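Local atomic coordinates of hypothetical protein (Nostoc punctiforme, PDB entry 2O62), a protein that is of unknown function but belongs to the DUF3598 family and folds into two antiparallel beta domains probably related to the calycins, one of them a closed barrel. Residues Gln247-Ser252 / Val260-Val265. Numbering follows the deposited sequence.
Sequences QRMIRS and VSLTLV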
loop_
_atom_site.group_PDB
_atom_site.type_symbol
_atom_site.label_atom_id
_atom_site.label_comp_id
_atom_site.label_asym_id
_atom_site.label_seq_id
_atom_site.Cartn_x
_atom_site.Cartn_y
_atom_site.Cartn_z
ATOM N N GLN A 247 -5.679 -0.296 7.989
ATOM C CA GLN A 247 -5.601 0.760 7.022
ATOM C C GLN A 247 -5.553 0.171 5.639
ATOM O O GLN A 247 -5.025 -0.907 5.433
ATOM C CB GLN A 247 -4.382 1.691 7.250
ATOM C CG GLN A 247 -4.550 2.605 8.435
ATOM C CD GLN A 247 -3.482 3.643 8.552
ATOM O OE1 GLN A 247 -2.325 3.380 8.300
ATOM N NE2 GLN A 247 -3.886 4.883 8.877
ATOM N N ARG A 248 -6.105 0.905 4.693
ATOM C CA ARG A 248 -5.979 0.573 3.263
ATOM C C ARG A 248 -5.474 1.813 2.515
ATOM O O ARG A 248 -5.869 2.940 2.828
ATOM C CB ARG A 248 -7.305 0.121 2.705
ATOM C CG ARG A 248 -7.792 -1.169 3.351
ATOM C CD ARG A 248 -9.069 -1.645 2.723
ATOM N NE ARG A 248 -10.262 -0.901 3.204
ATOM C CZ ARG A 248 -11.035 -0.107 2.439
ATOM N NH1 ARG A 248 -10.800 0.059 1.146
ATOM N NH2 ARG A 248 -12.091 0.503 2.952
HETATM N N MSE A 249 -4.607 1.616 1.524
HETATM C CA MSE A 249 -4.119 2.722 0.726
HETATM C C MSE A 249 -4.316 2.418 -0.762
HETATM O O MSE A 249 -4.071 1.319 -1.197
HETATM C CB MSE A 249 -2.659 3.068 1.047
HETATM C CG MSE A 249 -2.243 4.358 0.507
HETATM SE SE MSE A 249 -0.335 4.855 0.623
HETATM C CE MSE A 249 -0.207 4.875 2.450
ATOM N N ILE A 250 -4.796 3.405 -1.511
ATOM C CA ILE A 250 -5.152 3.279 -2.922
ATOM C C ILE A 250 -4.507 4.415 -3.709
ATOM O O ILE A 250 -4.798 5.579 -3.443
ATOM C CB ILE A 250 -6.641 3.350 -3.123
ATOM C CG1 ILE A 250 -7.358 2.329 -2.218
ATOM C CG2 ILE A 250 -6.975 3.114 -4.586
ATOM C CD1 ILE A 250 -7.964 2.913 -0.994
ATOM N N ARG A 251 -3.629 4.066 -4.654
ATOM C CA ARG A 251 -3.025 5.008 -5.614
ATOM C C ARG A 251 -3.820 4.911 -6.916
ATOM O O ARG A 251 -3.885 3.848 -7.528
ATOM C CB ARG A 251 -1.563 4.641 -5.880
ATOM C CG ARG A 251 -0.704 5.661 -6.637
ATOM C CD ARG A 251 0.639 4.998 -6.988
ATOM N NE ARG A 251 1.427 5.931 -7.791
ATOM C CZ ARG A 251 2.141 6.932 -7.312
ATOM N NH1 ARG A 251 2.312 7.115 -6.019
ATOM N NH2 ARG A 251 2.764 7.728 -8.175
ATOM N N SER A 252 -4.453 6.002 -7.305
ATOM C CA SER A 252 -5.463 5.985 -8.374
ATOM C C SER A 252 -4.984 6.636 -9.660
ATOM O O SER A 252 -4.484 7.747 -9.644
ATOM C CB SER A 252 -6.730 6.667 -7.886
ATOM O OG SER A 252 -7.264 6.008 -6.737
ATOM N N VAL A 260 -3.716 10.373 -10.529
ATOM C CA VAL A 260 -4.559 11.499 -10.140
ATOM C C VAL A 260 -4.616 11.732 -8.635
ATOM O O VAL A 260 -4.745 12.871 -8.211
ATOM C CB VAL A 260 -5.998 11.406 -10.737
ATOM C CG1 VAL A 260 -5.918 11.519 -12.255
ATOM C CG2 VAL A 260 -6.660 10.168 -10.375
ATOM N N SER A 261 -4.528 10.678 -7.831
ATOM C CA SER A 261 -4.781 10.846 -6.396
ATOM C C SER A 261 -4.279 9.655 -5.565
ATOM O O SER A 261 -3.918 8.588 -6.109
ATOM C CB SER A 261 -6.267 11.103 -6.170
ATOM O OG SER A 261 -7.020 9.910 -6.361
ATOM N N LEU A 262 -4.292 9.849 -4.245
ATOM C CA LEU A 262 -3.913 8.838 -3.282
ATOM C C LEU A 262 -4.855 8.922 -2.124
ATOM O O LEU A 262 -5.172 10.006 -1.635
ATOM C CB LEU A 262 -2.496 9.093 -2.798
ATOM C CG LEU A 262 -1.834 8.101 -1.898
ATOM C CD1 LEU A 262 -1.567 6.866 -2.690
ATOM C CD2 LEU A 262 -0.486 8.707 -1.367
ATOM N N THR A 263 -5.327 7.763 -1.692
ATOM C CA THR A 263 -6.307 7.653 -0.611
ATOM C C THR A 263 -5.812 6.761 0.524
ATOM O O THR A 263 -5.257 5.690 0.275
ATOM C CB THR A 263 -7.630 7.032 -1.176
ATOM O OG1 THR A 263 -8.143 7.912 -2.202
ATOM C CG2 THR A 263 -8.683 6.877 -0.104
ATOM N N LEU A 264 -6.051 7.204 1.771
ATOM C CA LEU A 264 -5.740 6.425 2.960
ATOM C C LEU A 264 -6.990 6.261 3.806
ATOM O O LEU A 264 -7.612 7.225 4.227
ATOM C CB LEU A 264 -4.598 7.081 3.742
ATOM C CG LEU A 264 -4.118 6.309 4.985
ATOM C CD1 LEU A 264 -3.501 5.054 4.654
ATOM C CD2 LEU A 264 -3.090 7.212 5.724
ATOM N N VAL A 265 -7.391 5.003 3.947
ATOM C CA VAL A 265 -8.552 4.583 4.721
ATOM C C VAL A 265 -8.072 4.069 6.081
ATOM O O VAL A 265 -7.155 3.269 6.152
ATOM C CB VAL A 265 -9.234 3.446 4.025
ATOM C CG1 VAL A 265 -10.460 3.010 4.777
ATOM C CG2 VAL A 265 -9.575 3.834 2.585
HETATM O O HOH W 1 -6.951 7.629 -4.580
#
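Arg248, Ile250 and Ser252 form hydrogen-bonded pairs with Val265, Thr263 and Ser261 across strands running antiparallel at 171°, axes 4.7 Å apart: a beta hairpin of the chain's last two strands, the second of which also pairs with strand 145-155 and so closes a calycin-like barrel. Nearer the turn, a classic beta bulge sets Val260 and Ser261 against the single Ser252: Ser252 N donates to Ser261 O, while Ser252 O takes a straight bond from Val260 N (2.9 Å) and a weak one from Ser261 N (3.4 Å).

Side chains alternate between two faces. On one, selenomethionine Met249 lies between two leucines, its SE 4.1 Å from Leu262 CD1 and its CE 4.0 Å from Leu264 CD1; the bend at chi3 (-63°) turns the methyl toward Leu264. These three apolar chains suit a place covered by Phe74, Leu96 and Phe98, the last two from strand 93-100 of the other sheet.

On the opposite face, the Arg248 guanidinium has the Val265 methyls over one side, NH2 lying 3.5 Å from CG1, while salt bridges to Glu236 and Glu267 would balance its charge. Ile250 CD1 touches Val265 CG2. Further along, short hydroxyl side chains leave room for a water bound to Ser252 OG, Ser261 OG and Thr263 OG1; Thr263 OG1 also bonds Thr153, and Ser252 OG a glycerol. The same water donates its fourth hydrogen bond, 3.2 Å long, to Ile250 O, which already accepts from Thr263 N.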